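Local atomic coordinates of D-alanyl-D-alanine carboxypeptidase (Bdellovibrio bacteriovorus, PDB entry 3V39), a protein that acts as a peptidoglycan endopeptidase of a predatory bacterium and probably has serine-type D-Ala-D-Ala carboxypeptidase activity. Residues S324-K329 with T350-S355; P31-S36 with A328-G333; S305-Y310 with A320-V325. The protein carries 1 engineered substitution. All blocks are in the same frame, centred on the assembly; numbering follows the deposited sequence.

How the contacts relate
From the N terminus, residues 31-36, between strand 29-31 and helix 36-48, reach across almost 300 residues to strand 328-337; this is contact 2. Within that great loop, contact 3 folds residues 305-310 back onto strand 318-325. Contact 1 begins where contact 3 ends, sharing Ser324 and Val325, and runs from the turn between two strands to the end of strand 340-351; it shares Ala328 and Lys329 with contact 2, so its short loop begins on the stretch where the long loop of contact 2 ends. Three neighbouring antiparallel strands are thereby tied to loop 305-310 and to the loop that leads into helix 36-48, and all three contacts touch the bound 2-aminoethanesulfonic acid.

Contact 1 of 3, residues S324-K329 with T350-S355; sequences SVNKAK and TDYDKS. With TAU (2-aminoethanesulfonic acid), chain B.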
loop_
_atom_site.group_PDB
_atom_site.type_symbol
_atom_site.label_atom_id
_atom_site.label_comp_id
_atom_site.label_asym_id
_atom_site.label_seq_id
_atom_site.Cartn_x
_atom_site.Cartn_y
_atom_site.Cartn_z
ATOM N N SER A 324 -8.858 10.309 -6.261
ATOM C CA SER A 324 -9.612 11.560 -6.140
ATOM C C SER A 324 -8.858 12.594 -5.320
ATOM O O SER A 324 -8.482 12.304 -4.166
ATOM C CB SER A 324 -10.984 11.286 -5.489
ATOM O OG SER A 324 -11.754 12.498 -5.385
ATOM N N VAL A 325 -8.619 13.759 -5.919
ATOM C CA VAL A 325 -8.201 14.958 -5.164
ATOM C C VAL A 325 -9.076 16.126 -5.628
ATOM O O VAL A 325 -9.997 15.988 -6.491
ATOM C CB VAL A 325 -6.715 15.294 -5.439
ATOM C CG1 VAL A 325 -5.781 14.239 -4.801
ATOM C CG2 VAL A 325 -6.435 15.414 -6.978
ATOM N N ASN A 326 -8.877 17.315 -5.058
ATOM C CA ASN A 326 -9.810 18.404 -5.322
ATOM C C ASN A 326 -10.061 18.635 -6.827
ATOM O O ASN A 326 -11.231 18.894 -7.207
ATOM C CB ASN A 326 -9.209 19.663 -4.675
ATOM C CG ASN A 326 -10.212 20.795 -4.548
ATOM O OD1 ASN A 326 -11.466 20.607 -4.492
ATOM N ND2 ASN A 326 -9.675 22.001 -4.650
ATOM N N LYS A 327 -9.008 18.593 -7.627
ATOM C CA LYS A 327 -9.181 18.893 -9.071
ATOM C C LYS A 327 -9.137 17.738 -9.988
ATOM O O LYS A 327 -9.227 17.946 -11.194
ATOM C CB LYS A 327 -8.110 19.915 -9.522
ATOM C CG LYS A 327 -8.155 21.211 -8.700
ATOM C CD LYS A 327 -9.441 21.975 -8.988
ATOM C CE LYS A 327 -9.525 23.283 -8.187
ATOM N NZ LYS A 327 -10.919 23.757 -8.309
ATOM N N ALA A 328 -9.098 16.532 -9.488
ATOM C CA ALA A 328 -9.017 15.386 -10.394
ATOM C C ALA A 328 -9.681 14.175 -9.833
ATOM O O ALA A 328 -9.558 13.825 -8.637
ATOM C CB ALA A 328 -7.526 15.052 -10.675
ATOM N N LYS A 329 -10.338 13.439 -10.734
ATOM C CA LYS A 329 -10.847 12.116 -10.352
ATOM C C LYS A 329 -10.372 11.168 -11.466
ATOM O O LYS A 329 -10.486 11.466 -12.655
ATOM C CB LYS A 329 -12.386 12.143 -10.332
ATOM C CG LYS A 329 -12.961 10.819 -9.863
ATOM C CD LYS A 329 -13.266 10.927 -8.405
ATOM C CE LYS A 329 -14.451 10.066 -8.084
ATOM N NZ LYS A 329 -14.591 9.765 -6.628
ATOM N N THR A 350 -12.187 17.993 -12.029
ATOM C CA THR A 350 -13.331 18.289 -11.155
ATOM C C THR A 350 -13.235 19.686 -10.594
ATOM O O THR A 350 -12.119 20.145 -10.221
ATOM C CB THR A 350 -13.436 17.261 -9.986
ATOM O OG1 THR A 350 -12.200 17.244 -9.267
ATOM C CG2 THR A 350 -13.696 15.821 -10.530
ATOM N N ASP A 351 -14.360 20.359 -10.543
ATOM C CA ASP A 351 -14.458 21.651 -9.896
ATOM C C ASP A 351 -15.657 21.584 -8.931
ATOM O O ASP A 351 -16.815 21.664 -9.344
ATOM C CB ASP A 351 -14.643 22.743 -10.937
ATOM C CG ASP A 351 -14.466 24.116 -10.343
ATOM O OD1 ASP A 351 -14.536 24.218 -9.090
ATOM O OD2 ASP A 351 -14.256 25.079 -11.116
ATOM N N TYR A 352 -15.364 21.462 -7.618
ATOM C CA TYR A 352 -16.415 21.277 -6.617
ATOM C C TYR A 352 -17.166 22.554 -6.213
ATOM O O TYR A 352 -18.232 22.476 -5.613
ATOM C CB TYR A 352 -15.818 20.585 -5.346
ATOM C CG TYR A 352 -15.509 19.116 -5.645
ATOM C CD1 TYR A 352 -14.214 18.700 -5.886
ATOM C CD2 TYR A 352 -16.549 18.191 -5.783
ATOM C CE1 TYR A 352 -13.945 17.376 -6.225
ATOM C CE2 TYR A 352 -16.316 16.881 -6.107
ATOM C CZ TYR A 352 -15.000 16.459 -6.315
ATOM O OH TYR A 352 -14.713 15.136 -6.636
ATOM N N ASP A 353 -16.592 23.673 -6.590
ATOM C CA ASP A 353 -17.159 24.979 -6.239
ATOM C C ASP A 353 -18.413 25.255 -7.062
ATOM O O ASP A 353 -19.255 26.047 -6.636
ATOM C CB ASP A 353 -16.096 26.087 -6.453
ATOM C CG ASP A 353 -16.669 27.503 -6.337
ATOM O OD1 ASP A 353 -17.044 27.933 -5.219
ATOM O OD2 ASP A 353 -16.723 28.203 -7.373
ATOM N N LYS A 354 -18.535 24.624 -8.235
ATOM C CA LYS A 354 -19.623 24.977 -9.203
ATOM C C LYS A 354 -20.752 23.947 -9.296
ATOM O O LYS A 354 -20.527 22.755 -9.110
ATOM C CB LYS A 354 -19.008 25.077 -10.611
ATOM C CG LYS A 354 -17.906 26.125 -10.729
ATOM C CD LYS A 354 -17.438 26.303 -12.176
ATOM C CE LYS A 354 -16.450 27.471 -12.313
ATOM N NZ LYS A 354 -15.897 27.637 -13.698
ATOM N N SER A 355 -21.951 24.415 -9.659
ATOM C CA SER A 355 -23.095 23.544 -9.889
ATOM C C SER A 355 -23.246 22.588 -8.762
ATOM O O SER A 355 -23.233 21.373 -9.001
ATOM C CB SER A 355 -22.918 22.707 -11.172
ATOM O OG SER A 355 -22.595 23.499 -12.302
HETATM C C1 TAU B . -5.655 10.922 -1.633
HETATM C C2 TAU B . -6.001 9.469 -2.011
HETATM N N1 TAU B . -5.602 11.215 -0.142
HETATM S S TAU B . -6.358 8.732 -3.486
HETATM O O1 TAU B . -7.481 7.768 -3.295
HETATM O O3 TAU B . -6.632 9.824 -4.460
HETATM O O HOH W 1 -12.286 14.565 -7.421
HETATM O O HOH W 2 -12.590 21.566 -7.082
#
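Ser324 and Tyr352 meet through a water: their hydroxyls are 4.2 Å apart from OG to OH, and water 1 hydrogen-bonds to both, lying in the ring plane at the tyrosine's edge. The motif is a tight beta hairpin, strands 318-325 and 328-337 joined by the type I turn Val325-Ala328, beside which the end of strand 340-351 lies as the next strand of the antiparallel sheet. Val325 O also accepts from water 1. At Asn326 the amide and the Tyr352 ring slide past each other with planes 13° apart, OD1 standing 3.6 Å from Tyr352 CD1, while the backbone O meets the ring edge. That same O takes the hydroxyl of Thr350, OG1 to Asn326 O 2.8 Å, the donor lying above the carbonyl plane. Lys327 O then accepts a straight bond from Thr350 N (3.1 Å, 166°). Bent at chi2 (-68°), the Lys327 chain runs alongside Asp351, ending in a long salt bridge from NZ to OD1 of 3.7 Å; water 2 links NZ to Tyr352 N. Asp351 OD1 is also engaged in an Asx turn with Asp353 N. Past the turn, Lys329 rests its CB 3.9 Å from Thr350 CG2.

Contact 2 of 3, residues P31-S36 with A328-G333; sequences PLASIS and AKTLMG. With TAU (2-aminoethanesulfonic acid), chain B.
Thr330 reaches out of strand 328-337 with its hydroxyl and gives a hydrogen bond to Leu32 O, OG1 to O 2.8 Å, the donor standing 37° out of the carbonyl plane. A chi1 of 59° sets OG1 between the backbone N and the carbonyl carbon and leaves CG2 beside Leu32 O and Pro31 O. Over the same hydroxyl lies Ile35, whose CG2 is 3.4 Å from Thr330 OG1, so that this polar atom is enclosed by aliphatic carbon on one flank while spending its proton on the loop. Farther along the strand Met332 crosses Ile35 at a slant, its SD 3.5 Å from Ile35 CB, and at the other end of the contact Pro31 CB packs on Ala328 CB at 3.9 Å.

The next layer holds the loop in shape. Ala33 O is gripped twice by Ser36, from the backbone N and from OG at 2.8 Å, the latter nearly along the C=O axis. From helix 271-286, Met274 packs against Leu32, Ile35 and Met332. Next to this packing, Ser34 carries the bound 2-aminoethanesulfonic acid, with OG covalently joined to its S, while Ser34 N and Ser324 N both donate to O3, a pairing consistent with an oxyanion hole. Lys37 NZ bonds to Ser34 OG, an arrangement that fits the SxxK motif at a helix start in penicillin-binding proteins.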
loop_
_atom_site.group_PDB
_atom_site.type_symbol
_atom_site.label_atom_id
_atom_site.label_comp_id
_atom_site.label_asym_id
_atom_site.label_seq_id
_atom_site.Cartn_x
_atom_site.Cartn_y
_atom_site.Cartn_z
ATOM N N PRO A 31 -2.945 15.853 -13.031
ATOM C CA PRO A 31 -2.886 15.270 -11.709
ATOM C C PRO A 31 -3.421 13.839 -11.658
ATOM O O PRO A 31 -4.493 13.550 -12.215
ATOM C CB PRO A 31 -3.768 16.217 -10.850
ATOM C CG PRO A 31 -3.864 17.480 -11.728
ATOM C CD PRO A 31 -3.831 17.037 -13.111
ATOM N N LEU A 32 -2.741 12.958 -10.937
ATOM C CA LEU A 32 -3.048 11.534 -10.898
ATOM C C LEU A 32 -3.910 11.141 -9.700
ATOM O O LEU A 32 -4.601 10.135 -9.723
ATOM C CB LEU A 32 -1.749 10.717 -10.792
ATOM C CG LEU A 32 -0.845 10.923 -12.025
ATOM C CD1 LEU A 32 0.350 9.965 -11.794
ATOM C CD2 LEU A 32 -1.522 10.597 -13.397
ATOM N N ALA A 33 -3.788 11.907 -8.616
ATOM C CA ALA A 33 -4.357 11.417 -7.360
ATOM C C ALA A 33 -3.852 10.002 -7.049
ATOM O O ALA A 33 -2.695 9.716 -7.337
ATOM C CB ALA A 33 -5.944 11.490 -7.410
ATOM N N SER A 34 -4.649 9.143 -6.402
ATOM C CA SER A 34 -4.123 7.842 -5.944
ATOM C C SER A 34 -3.851 6.862 -7.017
ATOM O O SER A 34 -3.325 5.784 -6.659
ATOM C CB SER A 34 -5.122 7.238 -4.990
ATOM O OG SER A 34 -5.104 7.919 -3.768
ATOM N N ILE A 35 -4.103 7.137 -8.313
ATOM C CA ILE A 35 -3.530 6.189 -9.293
ATOM C C ILE A 35 -2.000 6.294 -9.246
ATOM O O ILE A 35 -1.316 5.356 -9.706
ATOM C CB ILE A 35 -4.100 6.240 -10.724
ATOM C CG1 ILE A 35 -3.698 7.529 -11.441
ATOM C CG2 ILE A 35 -5.626 6.106 -10.680
ATOM C CD1 ILE A 35 -4.206 7.570 -12.967
ATOM N N SER A 36 -1.438 7.349 -8.627
ATOM C CA SER A 36 0.008 7.363 -8.292
ATOM C C SER A 36 0.413 6.075 -7.582
ATOM O O SER A 36 1.603 5.666 -7.728
ATOM C CB SER A 36 0.305 8.506 -7.283
ATOM O OG SER A 36 0.088 9.747 -7.934
ATOM N N ALA A 328 -9.098 16.532 -9.488
ATOM C CA ALA A 328 -9.017 15.386 -10.394
ATOM C C ALA A 328 -9.681 14.175 -9.833
ATOM O O ALA A 328 -9.558 13.825 -8.637
ATOM C CB ALA A 328 -7.526 15.052 -10.675
ATOM N N LYS A 329 -10.338 13.439 -10.734
ATOM C CA LYS A 329 -10.847 12.116 -10.352
ATOM C C LYS A 329 -10.372 11.168 -11.466
ATOM O O LYS A 329 -10.486 11.466 -12.655
ATOM C CB LYS A 329 -12.386 12.143 -10.332
ATOM C CG LYS A 329 -12.961 10.819 -9.863
ATOM C CD LYS A 329 -13.266 10.927 -8.405
ATOM C CE LYS A 329 -14.451 10.066 -8.084
ATOM N NZ LYS A 329 -14.591 9.765 -6.628
ATOM N N THR A 330 -9.787 10.041 -11.071
ATOM C CA THR A 330 -9.055 9.220 -12.016
ATOM C C THR A 330 -9.320 7.738 -11.751
ATOM O O THR A 330 -9.772 7.292 -10.678
ATOM C CB THR A 330 -7.552 9.479 -11.862
ATOM O OG1 THR A 330 -7.154 9.162 -10.485
ATOM C CG2 THR A 330 -7.233 10.958 -12.114
ATOM N N LEU A 331 -9.048 6.917 -12.776
ATOM C CA LEU A 331 -9.175 5.454 -12.640
ATOM C C LEU A 331 -8.219 4.845 -13.653
ATOM O O LEU A 331 -8.094 5.370 -14.794
ATOM C CB LEU A 331 -10.639 5.023 -12.998
ATOM C CG LEU A 331 -10.882 3.532 -12.729
ATOM C CD1 LEU A 331 -11.031 3.285 -11.223
ATOM C CD2 LEU A 331 -12.177 3.097 -13.392
ATOM N N MET A 332 -7.486 3.807 -13.301
ATOM C CA MET A 332 -6.694 3.099 -14.336
ATOM C C MET A 332 -6.627 1.648 -14.005
ATOM O O MET A 332 -6.795 1.250 -12.823
ATOM C CB MET A 332 -5.223 3.654 -14.436
ATOM C CG MET A 332 -4.367 3.374 -13.161
ATOM S SD MET A 332 -2.710 4.157 -13.193
ATOM C CE MET A 332 -1.778 2.968 -14.111
ATOM N N GLY A 333 -6.373 0.814 -14.995
ATOM C CA GLY A 333 -6.252 -0.592 -14.701
ATOM C C GLY A 333 -6.375 -1.401 -15.975
ATOM O O GLY A 333 -5.983 -0.940 -17.061
HETATM C C1 TAU B . -5.655 10.922 -1.633
HETATM C C2 TAU B . -6.001 9.469 -2.011
HETATM N N1 TAU B . -5.602 11.215 -0.142
HETATM S S TAU B . -6.358 8.732 -3.486
HETATM O O1 TAU B . -7.481 7.768 -3.295
HETATM O O3 TAU B . -6.632 9.824 -4.460
#

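Contact 3 of 3, residues S305-Y310 with A320-V325; sequences STVGSY and AKTGSV. With TAU (2-aminoethanesulfonic acid), chain B.
Tyr310 meets Thr322 with its hydroxyl, OH lying 3.6 Å from Thr322 CG2, and the methyl approaches the ring obliquely. One face of that ring is covered by Val307, whose CG1 sits 3.8 Å above the plane, over the centre; Ser309 OG lies in the plane at the edge. Lys367 adds a cation-pi contact to the same ring. The same CG1 of Val307 also reaches Thr322 CG2 at 3.7 Å, the two side chains sliding past each other in opposite directions. The Thr322 methyl is therefore wedged among a tyrosine hydroxyl, a valine branch and a threonine.

Residues 321-323 read Lys-Thr-Gly, matching the KTG-type motif that penicillin-binding proteins carry on an active-site edge strand, and loop 305-310 packs on the middle threonine. Here two hydroxyls bond, Thr306 OG1 to Thr322 OG1 at 2.7 Å, with either able to donate. Chi1 near +60° in both residues (61° and 50°) points the two oxygens at each other where the side chains cross. Within the loop, Val307 N donates to Ser305 OG in an ST turn, and two overlapping type I turns, Ser305-Gly308 and Val307-Tyr310, carry the chain round. Thr306 OG1 also binds water 3, which accepts from Lys321 NZ at 2.8 Å. That ammonium bonds in addition to Thr322 O and Ser215 OG.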
loop_
_atom_site.group_PDB
_atom_site.type_symbol
_atom_site.label_atom_id
_atom_site.label_comp_id
_atom_site.label_asym_id
_atom_site.label_seq_id
_atom_site.Cartn_x
_atom_site.Cartn_y
_atom_site.Cartn_z
ATOM N N SER A 305 -12.709 -2.844 -0.815
ATOM C CA SER A 305 -11.888 -1.949 -1.629
ATOM C C SER A 305 -12.732 -0.812 -2.181
ATOM O O SER A 305 -13.997 -0.863 -2.189
ATOM C CB SER A 305 -11.255 -2.728 -2.838
ATOM O OG SER A 305 -12.245 -2.912 -3.884
ATOM N N THR A 306 -12.064 0.169 -2.766
ATOM C CA THR A 306 -12.786 1.285 -3.340
ATOM C C THR A 306 -13.511 0.930 -4.639
ATOM O O THR A 306 -14.275 1.788 -5.131
ATOM C CB THR A 306 -11.863 2.461 -3.625
ATOM O OG1 THR A 306 -10.859 2.065 -4.578
ATOM C CG2 THR A 306 -11.115 2.844 -2.326
ATOM N N VAL A 307 -13.347 -0.266 -5.173
ATOM C CA VAL A 307 -14.180 -0.660 -6.322
ATOM C C VAL A 307 -15.101 -1.844 -5.988
ATOM O O VAL A 307 -15.699 -2.435 -6.899
ATOM C CB VAL A 307 -13.317 -1.006 -7.592
ATOM C CG1 VAL A 307 -12.575 0.266 -8.081
ATOM C CG2 VAL A 307 -12.262 -2.113 -7.280
ATOM N N GLY A 308 -15.291 -2.125 -4.702
ATOM C CA GLY A 308 -16.223 -3.201 -4.348
ATOM C C GLY A 308 -17.642 -2.829 -4.765
ATOM O O GLY A 308 -18.402 -3.720 -5.079
ATOM N N SER A 309 -17.937 -1.531 -4.849
ATOM C CA SER A 309 -19.313 -1.126 -5.168
ATOM C C SER A 309 -19.584 -1.074 -6.638
ATOM O O SER A 309 -20.760 -0.881 -7.032
ATOM C CB SER A 309 -19.566 0.285 -4.574
ATOM O OG SER A 309 -18.686 1.235 -5.172
ATOM N N TYR A 310 -18.585 -1.319 -7.470
ATOM C CA TYR A 310 -18.693 -1.156 -8.906
ATOM C C TYR A 310 -19.516 -2.361 -9.347
ATOM O O TYR A 310 -19.481 -3.455 -8.737
ATOM C CB TYR A 310 -17.301 -1.109 -9.550
ATOM C CG TYR A 310 -16.618 0.241 -9.502
ATOM C CD1 TYR A 310 -16.723 1.079 -8.367
ATOM C CD2 TYR A 310 -15.885 0.683 -10.552
ATOM C CE1 TYR A 310 -16.092 2.320 -8.328
ATOM C CE2 TYR A 310 -15.273 1.901 -10.549
ATOM C CZ TYR A 310 -15.347 2.713 -9.427
ATOM O OH TYR A 310 -14.761 3.966 -9.336
ATOM N N ALA A 320 -8.579 -2.419 -11.053
ATOM C CA ALA A 320 -8.402 -0.975 -11.235
ATOM C C ALA A 320 -8.132 -0.263 -9.949
ATOM O O ALA A 320 -8.477 -0.789 -8.883
ATOM C CB ALA A 320 -9.692 -0.315 -11.890
ATOM N N LYS A 321 -7.472 0.869 -10.096
ATOM C CA LYS A 321 -7.198 1.771 -8.936
ATOM C C LYS A 321 -7.897 3.104 -9.177
ATOM O O LYS A 321 -7.794 3.728 -10.264
ATOM C CB LYS A 321 -5.681 1.978 -8.880
ATOM C CG LYS A 321 -5.239 2.964 -7.749
ATOM C CD LYS A 321 -5.298 2.214 -6.422
ATOM C CE LYS A 321 -5.154 3.197 -5.249
ATOM N NZ LYS A 321 -6.548 3.897 -5.023
ATOM N N THR A 322 -8.589 3.552 -8.147
ATOM C CA THR A 322 -9.286 4.856 -8.169
ATOM C C THR A 322 -8.385 5.958 -7.669
ATOM O O THR A 322 -7.349 5.723 -6.955
ATOM C CB THR A 322 -10.469 4.775 -7.201
ATOM O OG1 THR A 322 -10.033 4.260 -5.917
ATOM C CG2 THR A 322 -11.565 3.836 -7.700
ATOM N N GLY A 323 -8.712 7.215 -7.984
ATOM C CA GLY A 323 -8.058 8.321 -7.294
ATOM C C GLY A 323 -8.998 9.508 -7.284
ATOM O O GLY A 323 -9.831 9.706 -8.205
ATOM N N SER A 324 -8.858 10.309 -6.261
ATOM C CA SER A 324 -9.612 11.560 -6.140
ATOM C C SER A 324 -8.858 12.594 -5.320
ATOM O O SER A 324 -8.482 12.304 -4.166
ATOM C CB SER A 324 -10.984 11.286 -5.489
ATOM O OG SER A 324 -11.754 12.498 -5.385
ATOM N N VAL A 325 -8.619 13.759 -5.919
ATOM C CA VAL A 325 -8.201 14.958 -5.164
ATOM C C VAL A 325 -9.076 16.126 -5.628
ATOM O O VAL A 325 -9.997 15.988 -6.491
ATOM C CB VAL A 325 -6.715 15.294 -5.439
ATOM C CG1 VAL A 325 -5.781 14.239 -4.801
ATOM C CG2 VAL A 325 -6.435 15.414 -6.978
HETATM C C1 TAU B . -5.655 10.922 -1.633
HETATM C C2 TAU B . -6.001 9.469 -2.011
HETATM N N1 TAU B . -5.602 11.215 -0.142
HETATM S S TAU B . -6.358 8.732 -3.486
HETATM O O1 TAU B . -7.481 7.768 -3.295
HETATM O O3 TAU B . -6.632 9.824 -4.460
HETATM O O HOH W 3 -8.147 1.900 -3.933
#